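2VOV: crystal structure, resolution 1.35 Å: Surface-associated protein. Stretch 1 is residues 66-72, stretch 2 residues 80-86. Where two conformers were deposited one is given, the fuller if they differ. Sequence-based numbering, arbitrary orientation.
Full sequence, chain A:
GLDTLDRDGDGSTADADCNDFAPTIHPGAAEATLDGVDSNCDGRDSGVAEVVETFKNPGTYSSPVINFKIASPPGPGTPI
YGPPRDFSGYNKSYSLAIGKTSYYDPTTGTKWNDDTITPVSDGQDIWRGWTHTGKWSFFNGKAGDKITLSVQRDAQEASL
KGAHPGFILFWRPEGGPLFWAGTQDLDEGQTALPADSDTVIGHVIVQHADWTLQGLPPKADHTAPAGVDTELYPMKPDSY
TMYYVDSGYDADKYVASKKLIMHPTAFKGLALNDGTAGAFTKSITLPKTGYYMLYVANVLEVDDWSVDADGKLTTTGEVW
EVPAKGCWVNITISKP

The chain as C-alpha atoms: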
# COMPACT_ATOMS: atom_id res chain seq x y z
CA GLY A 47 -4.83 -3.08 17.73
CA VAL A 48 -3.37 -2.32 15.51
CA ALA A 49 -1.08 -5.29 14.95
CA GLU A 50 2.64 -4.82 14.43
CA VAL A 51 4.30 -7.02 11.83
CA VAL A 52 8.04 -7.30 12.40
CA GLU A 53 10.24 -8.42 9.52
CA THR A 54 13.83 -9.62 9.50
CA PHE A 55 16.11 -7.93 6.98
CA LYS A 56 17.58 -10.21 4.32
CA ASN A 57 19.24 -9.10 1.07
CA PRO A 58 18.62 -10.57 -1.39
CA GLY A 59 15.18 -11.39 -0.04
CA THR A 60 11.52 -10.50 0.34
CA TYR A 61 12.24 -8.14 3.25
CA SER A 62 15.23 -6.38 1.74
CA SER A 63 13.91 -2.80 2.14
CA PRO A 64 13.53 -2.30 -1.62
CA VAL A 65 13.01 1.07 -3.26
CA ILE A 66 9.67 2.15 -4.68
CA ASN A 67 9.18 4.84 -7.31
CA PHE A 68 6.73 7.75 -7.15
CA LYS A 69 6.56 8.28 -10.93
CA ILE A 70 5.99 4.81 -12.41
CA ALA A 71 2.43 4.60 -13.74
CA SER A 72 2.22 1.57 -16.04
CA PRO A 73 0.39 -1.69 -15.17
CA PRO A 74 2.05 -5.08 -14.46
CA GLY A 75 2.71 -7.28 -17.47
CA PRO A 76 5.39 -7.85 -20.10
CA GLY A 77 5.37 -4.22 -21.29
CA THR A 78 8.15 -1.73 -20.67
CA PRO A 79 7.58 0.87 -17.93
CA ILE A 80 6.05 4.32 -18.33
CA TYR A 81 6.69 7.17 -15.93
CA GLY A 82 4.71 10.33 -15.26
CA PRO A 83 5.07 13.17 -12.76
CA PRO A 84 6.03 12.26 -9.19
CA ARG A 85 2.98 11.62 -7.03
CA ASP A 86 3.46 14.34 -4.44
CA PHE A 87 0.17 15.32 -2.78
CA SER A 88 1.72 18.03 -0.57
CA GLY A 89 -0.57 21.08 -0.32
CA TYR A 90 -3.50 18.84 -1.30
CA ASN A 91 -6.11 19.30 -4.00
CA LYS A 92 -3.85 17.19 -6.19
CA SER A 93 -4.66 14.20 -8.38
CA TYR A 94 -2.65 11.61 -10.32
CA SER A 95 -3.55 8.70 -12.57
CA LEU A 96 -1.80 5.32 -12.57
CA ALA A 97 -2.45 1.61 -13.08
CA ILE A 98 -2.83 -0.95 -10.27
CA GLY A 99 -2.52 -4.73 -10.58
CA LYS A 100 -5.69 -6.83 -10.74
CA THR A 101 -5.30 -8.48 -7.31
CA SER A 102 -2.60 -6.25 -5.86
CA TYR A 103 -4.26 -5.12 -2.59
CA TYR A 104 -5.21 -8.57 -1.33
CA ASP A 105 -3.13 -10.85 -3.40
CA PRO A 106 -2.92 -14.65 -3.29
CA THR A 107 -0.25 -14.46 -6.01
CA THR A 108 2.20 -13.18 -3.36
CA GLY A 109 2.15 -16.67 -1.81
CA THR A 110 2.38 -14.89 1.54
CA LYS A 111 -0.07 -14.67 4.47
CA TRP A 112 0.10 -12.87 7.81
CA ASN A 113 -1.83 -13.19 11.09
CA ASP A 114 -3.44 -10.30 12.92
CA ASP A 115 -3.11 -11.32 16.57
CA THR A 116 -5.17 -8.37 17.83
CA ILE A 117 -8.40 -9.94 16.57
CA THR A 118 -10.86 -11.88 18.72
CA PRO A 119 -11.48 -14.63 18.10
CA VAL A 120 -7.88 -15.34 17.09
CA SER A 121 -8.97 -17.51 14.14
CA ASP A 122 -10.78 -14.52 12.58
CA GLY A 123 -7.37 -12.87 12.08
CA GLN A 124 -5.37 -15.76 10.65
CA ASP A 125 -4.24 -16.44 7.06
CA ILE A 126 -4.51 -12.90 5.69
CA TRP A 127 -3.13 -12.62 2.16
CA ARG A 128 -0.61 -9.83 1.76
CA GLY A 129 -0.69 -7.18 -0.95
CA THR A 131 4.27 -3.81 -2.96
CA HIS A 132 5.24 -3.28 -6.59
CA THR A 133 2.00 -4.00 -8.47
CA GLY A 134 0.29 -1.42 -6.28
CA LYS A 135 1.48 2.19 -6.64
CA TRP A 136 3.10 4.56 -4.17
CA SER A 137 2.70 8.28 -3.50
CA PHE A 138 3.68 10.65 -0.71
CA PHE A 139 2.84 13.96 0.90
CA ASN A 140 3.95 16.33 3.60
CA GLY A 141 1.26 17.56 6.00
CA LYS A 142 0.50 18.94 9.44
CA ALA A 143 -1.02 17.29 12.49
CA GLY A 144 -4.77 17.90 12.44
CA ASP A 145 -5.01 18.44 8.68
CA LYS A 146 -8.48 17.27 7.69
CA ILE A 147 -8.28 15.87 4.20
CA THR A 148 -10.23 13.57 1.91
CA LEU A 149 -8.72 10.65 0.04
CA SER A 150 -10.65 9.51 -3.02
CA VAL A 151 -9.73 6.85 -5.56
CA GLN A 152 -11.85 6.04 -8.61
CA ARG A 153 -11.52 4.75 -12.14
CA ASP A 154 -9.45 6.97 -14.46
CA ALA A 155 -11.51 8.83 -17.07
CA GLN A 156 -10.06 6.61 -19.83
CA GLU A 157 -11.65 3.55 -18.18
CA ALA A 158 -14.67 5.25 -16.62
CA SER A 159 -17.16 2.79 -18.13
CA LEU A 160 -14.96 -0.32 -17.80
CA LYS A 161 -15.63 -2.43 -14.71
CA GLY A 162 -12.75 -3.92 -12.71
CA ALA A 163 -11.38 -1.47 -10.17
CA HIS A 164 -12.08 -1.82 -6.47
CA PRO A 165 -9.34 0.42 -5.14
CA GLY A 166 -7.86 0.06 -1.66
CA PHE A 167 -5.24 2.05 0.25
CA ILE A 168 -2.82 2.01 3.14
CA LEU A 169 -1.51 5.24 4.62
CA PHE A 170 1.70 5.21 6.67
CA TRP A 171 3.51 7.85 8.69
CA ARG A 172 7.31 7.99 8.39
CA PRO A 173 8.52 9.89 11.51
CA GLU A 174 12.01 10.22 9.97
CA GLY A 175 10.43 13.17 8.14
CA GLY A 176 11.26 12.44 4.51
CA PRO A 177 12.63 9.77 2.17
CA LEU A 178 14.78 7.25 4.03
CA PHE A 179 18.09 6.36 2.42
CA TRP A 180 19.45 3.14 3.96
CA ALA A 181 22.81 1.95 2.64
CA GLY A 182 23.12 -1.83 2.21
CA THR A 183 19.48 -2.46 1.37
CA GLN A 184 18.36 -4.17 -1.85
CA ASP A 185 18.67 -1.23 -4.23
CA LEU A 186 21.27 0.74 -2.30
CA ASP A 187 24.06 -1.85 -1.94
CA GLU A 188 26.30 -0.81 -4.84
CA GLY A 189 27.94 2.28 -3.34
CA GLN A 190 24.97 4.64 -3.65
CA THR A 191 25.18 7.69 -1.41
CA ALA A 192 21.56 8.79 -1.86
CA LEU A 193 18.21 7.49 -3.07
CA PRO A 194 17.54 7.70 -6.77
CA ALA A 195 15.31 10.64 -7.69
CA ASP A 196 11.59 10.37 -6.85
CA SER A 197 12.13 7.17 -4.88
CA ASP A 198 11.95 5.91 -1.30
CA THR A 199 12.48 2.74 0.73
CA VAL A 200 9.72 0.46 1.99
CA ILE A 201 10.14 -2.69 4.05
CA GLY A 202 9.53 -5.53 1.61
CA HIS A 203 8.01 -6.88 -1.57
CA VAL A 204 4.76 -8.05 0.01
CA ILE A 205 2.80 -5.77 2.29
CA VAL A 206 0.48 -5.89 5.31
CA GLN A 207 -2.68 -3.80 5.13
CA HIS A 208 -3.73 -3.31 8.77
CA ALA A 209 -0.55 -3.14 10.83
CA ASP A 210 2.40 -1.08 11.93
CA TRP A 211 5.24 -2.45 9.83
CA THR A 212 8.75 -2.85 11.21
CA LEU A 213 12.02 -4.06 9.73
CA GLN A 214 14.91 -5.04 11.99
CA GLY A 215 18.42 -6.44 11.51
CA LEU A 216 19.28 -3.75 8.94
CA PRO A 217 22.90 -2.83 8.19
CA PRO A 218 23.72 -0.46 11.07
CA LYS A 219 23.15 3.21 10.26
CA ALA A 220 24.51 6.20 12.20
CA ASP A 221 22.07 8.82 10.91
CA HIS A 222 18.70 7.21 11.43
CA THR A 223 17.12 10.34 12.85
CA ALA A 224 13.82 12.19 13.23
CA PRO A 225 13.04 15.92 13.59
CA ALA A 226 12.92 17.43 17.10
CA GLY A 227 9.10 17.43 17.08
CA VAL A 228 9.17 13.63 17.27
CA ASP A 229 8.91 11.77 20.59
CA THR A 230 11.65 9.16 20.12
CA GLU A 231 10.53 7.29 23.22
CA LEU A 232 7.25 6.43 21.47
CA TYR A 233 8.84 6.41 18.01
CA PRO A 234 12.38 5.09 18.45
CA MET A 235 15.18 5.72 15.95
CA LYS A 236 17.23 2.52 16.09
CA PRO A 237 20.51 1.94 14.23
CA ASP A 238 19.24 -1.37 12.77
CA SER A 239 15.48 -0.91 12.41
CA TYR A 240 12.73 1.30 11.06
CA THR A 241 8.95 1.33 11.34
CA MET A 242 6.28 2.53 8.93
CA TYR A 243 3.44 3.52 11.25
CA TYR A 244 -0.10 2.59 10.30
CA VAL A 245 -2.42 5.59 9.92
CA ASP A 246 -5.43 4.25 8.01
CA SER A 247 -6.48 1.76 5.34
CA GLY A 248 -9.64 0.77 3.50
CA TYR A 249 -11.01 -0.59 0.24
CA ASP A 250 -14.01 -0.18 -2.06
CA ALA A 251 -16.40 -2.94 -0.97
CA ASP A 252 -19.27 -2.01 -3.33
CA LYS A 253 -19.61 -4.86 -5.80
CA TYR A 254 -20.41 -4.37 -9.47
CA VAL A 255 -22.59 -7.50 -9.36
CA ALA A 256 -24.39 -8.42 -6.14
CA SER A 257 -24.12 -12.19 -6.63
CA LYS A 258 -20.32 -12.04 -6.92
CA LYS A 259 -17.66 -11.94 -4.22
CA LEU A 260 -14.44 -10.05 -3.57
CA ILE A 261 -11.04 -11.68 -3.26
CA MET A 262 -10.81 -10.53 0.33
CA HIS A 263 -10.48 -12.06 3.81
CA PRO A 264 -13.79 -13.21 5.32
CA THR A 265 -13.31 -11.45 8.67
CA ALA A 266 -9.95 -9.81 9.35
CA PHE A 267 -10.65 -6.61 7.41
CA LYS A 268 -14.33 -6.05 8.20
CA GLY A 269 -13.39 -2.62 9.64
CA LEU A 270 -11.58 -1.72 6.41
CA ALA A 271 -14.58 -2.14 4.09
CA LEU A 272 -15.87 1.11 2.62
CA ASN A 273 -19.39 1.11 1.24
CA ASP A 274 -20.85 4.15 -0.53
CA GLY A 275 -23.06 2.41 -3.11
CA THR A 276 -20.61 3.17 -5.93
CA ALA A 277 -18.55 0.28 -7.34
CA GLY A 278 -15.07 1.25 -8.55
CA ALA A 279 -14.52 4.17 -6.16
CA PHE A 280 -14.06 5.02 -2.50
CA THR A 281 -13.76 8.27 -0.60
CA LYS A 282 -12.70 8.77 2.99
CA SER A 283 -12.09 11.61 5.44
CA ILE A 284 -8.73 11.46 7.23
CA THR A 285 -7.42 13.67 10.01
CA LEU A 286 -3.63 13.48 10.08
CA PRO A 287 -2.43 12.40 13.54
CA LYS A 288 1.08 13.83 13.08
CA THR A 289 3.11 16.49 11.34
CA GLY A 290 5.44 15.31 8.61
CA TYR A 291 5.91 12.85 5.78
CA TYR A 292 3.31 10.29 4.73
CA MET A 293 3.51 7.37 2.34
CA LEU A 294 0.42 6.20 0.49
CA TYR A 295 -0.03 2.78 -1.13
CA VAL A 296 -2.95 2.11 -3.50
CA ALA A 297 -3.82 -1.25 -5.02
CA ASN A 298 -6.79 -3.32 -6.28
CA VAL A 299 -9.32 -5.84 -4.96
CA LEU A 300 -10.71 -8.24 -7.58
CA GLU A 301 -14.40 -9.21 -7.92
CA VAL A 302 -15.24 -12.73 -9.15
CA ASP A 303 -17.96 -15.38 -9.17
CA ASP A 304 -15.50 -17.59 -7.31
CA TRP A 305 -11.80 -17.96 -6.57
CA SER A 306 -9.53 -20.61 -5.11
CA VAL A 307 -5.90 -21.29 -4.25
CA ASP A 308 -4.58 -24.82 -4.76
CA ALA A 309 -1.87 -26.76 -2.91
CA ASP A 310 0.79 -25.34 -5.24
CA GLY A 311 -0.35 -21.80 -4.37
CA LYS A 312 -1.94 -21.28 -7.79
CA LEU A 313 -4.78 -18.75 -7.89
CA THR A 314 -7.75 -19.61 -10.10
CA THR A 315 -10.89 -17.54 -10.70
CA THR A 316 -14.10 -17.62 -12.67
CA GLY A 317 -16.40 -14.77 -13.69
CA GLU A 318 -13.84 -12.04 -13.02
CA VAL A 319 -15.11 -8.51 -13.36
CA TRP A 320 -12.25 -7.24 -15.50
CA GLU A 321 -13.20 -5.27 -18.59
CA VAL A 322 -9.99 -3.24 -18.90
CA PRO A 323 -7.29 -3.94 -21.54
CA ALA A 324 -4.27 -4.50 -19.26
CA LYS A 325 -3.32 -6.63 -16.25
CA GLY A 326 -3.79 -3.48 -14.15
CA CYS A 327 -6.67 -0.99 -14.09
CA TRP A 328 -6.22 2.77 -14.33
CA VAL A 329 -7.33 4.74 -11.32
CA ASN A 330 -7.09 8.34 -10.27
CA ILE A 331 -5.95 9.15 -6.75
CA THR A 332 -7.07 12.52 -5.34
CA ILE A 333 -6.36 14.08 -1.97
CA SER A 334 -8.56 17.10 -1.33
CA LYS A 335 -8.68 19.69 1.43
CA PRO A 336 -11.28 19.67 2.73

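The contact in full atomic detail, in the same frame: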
# COMPACT_ATOMS: atom_id res chain seq x y z
N ILE A 66 10.83 1.97 -3.82
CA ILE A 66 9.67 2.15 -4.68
C ILE A 66 9.84 3.50 -5.38
O ILE A 66 10.66 4.33 -4.98
CB ILE A 66 8.32 2.03 -3.92
CG1 ILE A 66 8.30 2.85 -2.63
CG2 ILE A 66 8.01 0.56 -3.61
CD1 ILE A 66 8.07 4.31 -2.81
N ASN A 67 9.04 3.70 -6.42
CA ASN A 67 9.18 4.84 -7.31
C ASN A 67 7.87 5.61 -7.38
O ASN A 67 6.80 5.01 -7.55
CB ASN A 67 9.59 4.32 -8.69
CG ASN A 67 9.86 5.41 -9.69
OD1 ASN A 67 8.93 6.04 -10.20
ND2 ASN A 67 11.13 5.62 -10.00
N PHE A 68 7.94 6.93 -7.24
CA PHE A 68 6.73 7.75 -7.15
C PHE A 68 6.20 8.22 -8.51
O PHE A 68 5.18 8.90 -8.56
CB PHE A 68 6.95 8.97 -6.24
CG PHE A 68 7.22 8.63 -4.80
CD1 PHE A 68 6.29 7.91 -4.06
CD2 PHE A 68 8.40 9.03 -4.19
CE1 PHE A 68 6.53 7.61 -2.72
CE2 PHE A 68 8.65 8.73 -2.87
CZ PHE A 68 7.72 8.01 -2.13
N LYS A 69 6.89 7.85 -9.58
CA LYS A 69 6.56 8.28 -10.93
C LYS A 69 5.96 7.17 -11.79
O LYS A 69 5.13 7.43 -12.66
CB LYS A 69 7.82 8.80 -11.63
CG LYS A 69 8.34 10.14 -11.09
CD LYS A 69 9.72 10.47 -11.67
CE LYS A 69 9.71 10.55 -13.18
NZ LYS A 69 8.90 11.70 -13.62
N ILE A 70 6.40 5.93 -11.56
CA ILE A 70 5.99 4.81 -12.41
C ILE A 70 4.47 4.68 -12.40
O ILE A 70 3.84 4.73 -11.35
CB ILE A 70 6.68 3.48 -11.99
CG1 ILE A 70 6.39 2.35 -12.99
CG2 ILE A 70 6.29 3.09 -10.55
CD1 ILE A 70 7.43 1.22 -12.92
N ALA A 71 3.88 4.56 -13.59
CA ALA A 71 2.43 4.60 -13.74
C ALA A 71 1.85 3.40 -14.47
O ALA A 71 0.66 3.11 -14.36
CB ALA A 71 2.00 5.90 -14.42
N SER A 72 2.68 2.68 -15.21
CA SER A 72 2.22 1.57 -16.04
C SER A 72 1.76 0.36 -15.22
O SER A 72 2.19 0.16 -14.09
CB SER A 72 3.34 1.17 -17.01
OG SER A 72 4.61 1.23 -16.37
N ILE A 80 6.29 2.92 -18.03
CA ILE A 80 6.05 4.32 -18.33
C ILE A 80 5.99 5.11 -17.04
O ILE A 80 5.43 4.67 -16.03
CB ILE A 80 4.74 4.54 -19.16
CG1 ILE A 80 3.51 4.18 -18.32
CG2 ILE A 80 4.78 3.77 -20.48
CD1 ILE A 80 2.22 4.84 -18.81
N TYR A 81 6.60 6.29 -17.08
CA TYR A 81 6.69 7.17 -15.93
C TYR A 81 5.97 8.47 -16.21
O TYR A 81 5.98 8.97 -17.33
CB TYR A 81 8.15 7.47 -15.61
CG TYR A 81 8.96 6.21 -15.31
CD1 TYR A 81 9.12 5.76 -14.01
CD2 TYR A 81 9.55 5.47 -16.34
CE1 TYR A 81 9.84 4.60 -13.73
CE2 TYR A 81 10.28 4.32 -16.08
CZ TYR A 81 10.42 3.89 -14.77
OH TYR A 81 11.15 2.74 -14.51
N GLY A 82 5.33 9.01 -15.18
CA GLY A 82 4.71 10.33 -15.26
C GLY A 82 5.30 11.19 -14.17
O GLY A 82 6.36 10.89 -13.64
N PRO A 83 4.59 12.27 -13.79
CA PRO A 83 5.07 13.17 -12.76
C PRO A 83 5.11 12.46 -11.40
O PRO A 83 4.34 11.54 -11.16
CB PRO A 83 4.02 14.28 -12.74
CG PRO A 83 2.77 13.61 -13.26
CD PRO A 83 3.28 12.70 -14.33
N PRO A 84 6.01 12.89 -10.51
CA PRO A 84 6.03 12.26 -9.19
C PRO A 84 4.75 12.53 -8.40
O PRO A 84 4.24 13.65 -8.39
CB PRO A 84 7.25 12.88 -8.50
CG PRO A 84 7.55 14.12 -9.27
CD PRO A 84 7.03 13.95 -10.66
N ARG A 85 4.24 11.51 -7.75
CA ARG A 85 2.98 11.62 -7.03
C ARG A 85 3.16 12.24 -5.65
O ARG A 85 3.16 11.55 -4.62
CB ARG A 85 2.27 10.27 -6.96
CG ARG A 85 1.78 9.79 -8.32
CD ARG A 85 1.03 8.45 -8.22
NE ARG A 85 1.97 7.37 -7.91
CZ ARG A 85 2.62 6.67 -8.83
NH1 ARG A 85 2.40 6.90 -10.13
NH2 ARG A 85 3.50 5.75 -8.47
N ASP A 86 3.30 13.56 -5.65
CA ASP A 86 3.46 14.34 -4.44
C ASP A 86 2.14 15.06 -4.18
O ASP A 86 1.74 15.94 -4.96
CB ASP A 86 4.59 15.35 -4.64
CG ASP A 86 4.82 16.22 -3.42
OD1 ASP A 86 4.10 16.07 -2.41
OD2 ASP A 86 5.72 17.08 -3.50
O HOH W 1 3.25 9.50 -12.49

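The two stretches pair mostly through backbone and polar atoms, and together they bury 634 Å². Regular pairing is limited to a single beta bridge, Ile 70 with Tyr 81. On one side of it Gly 82 N donates to Lys 69 O at 3.0 Å, almost linearly. On the other, Ala 71 N donates to Ile 80 O at 2.9 Å. Ser 72 N adds a weak bond to Ile 80 O at 3.5 Å.

Ser 72 extends this pairing with its side chain. Its CB points toward stretch 2, and chi1 is p at 39°. This places Ser 72 OG 2.9 Å from Ile 80 N, which donates to it. Ser 72 CB lies 3.3 Å from Ile 80 CG1, so the packing here is close.

Arg 85 is buried, and of all the residues here it has the largest area covered by the other stretch. Arg 85 N donates to Phe 68 O at 2.9 Å. The side chain starts sideways, and its m, t, m rotamer brings the guanidinium back to stretch 1. There Arg 85 NH1 and NH2 both donate to Ile 70 O, at 2.9 Å from NH1 and 3.1 Å from NH2. That oxygen lies near the guanidinium plane, as a shared acceptor should. Phe 68 O and Lys 69 N lie over one face of the group. NE and NH2 also have partners elsewhere in the structure, so the buried charge is well supplied with hydrogen bonds.

In Lys 69, chi1 is m and chi2 t, which carries the chain past Pro 84, with Lys 69 CG 3.9 Å from Pro 84 CB. Chi3 and chi4 are both p, and these two bends curl the end round so that Lys 69 NZ donates to Gly 82 O at 2.7 Å. A CB on Gly 82 in this conformation would clash with Pro 83 CD. A water donates to Lys 69 O at 2.8 Å and to Pro 83 O at 2.7 Å, linking the two carbonyls.

Asn 67 points toward stretch 2, but its hydrogen bonds organise its own stretch. With chi1 t, Asn 67 OD1 accepts from Lys 69 N at 2.8 Å and from Ile 70 N at 2.9 Å. This ties down the turn that follows the strand. Asn 67 OD1 also sits at the edge of the Tyr 81 ring, 3.8 Å from Tyr 81 CD1.

Tyr 81 has chi1 m, which lays its ring beside stretch 1. Ile 70 CB makes an apolar contact with Tyr 81 CE1 at 3.8 Å.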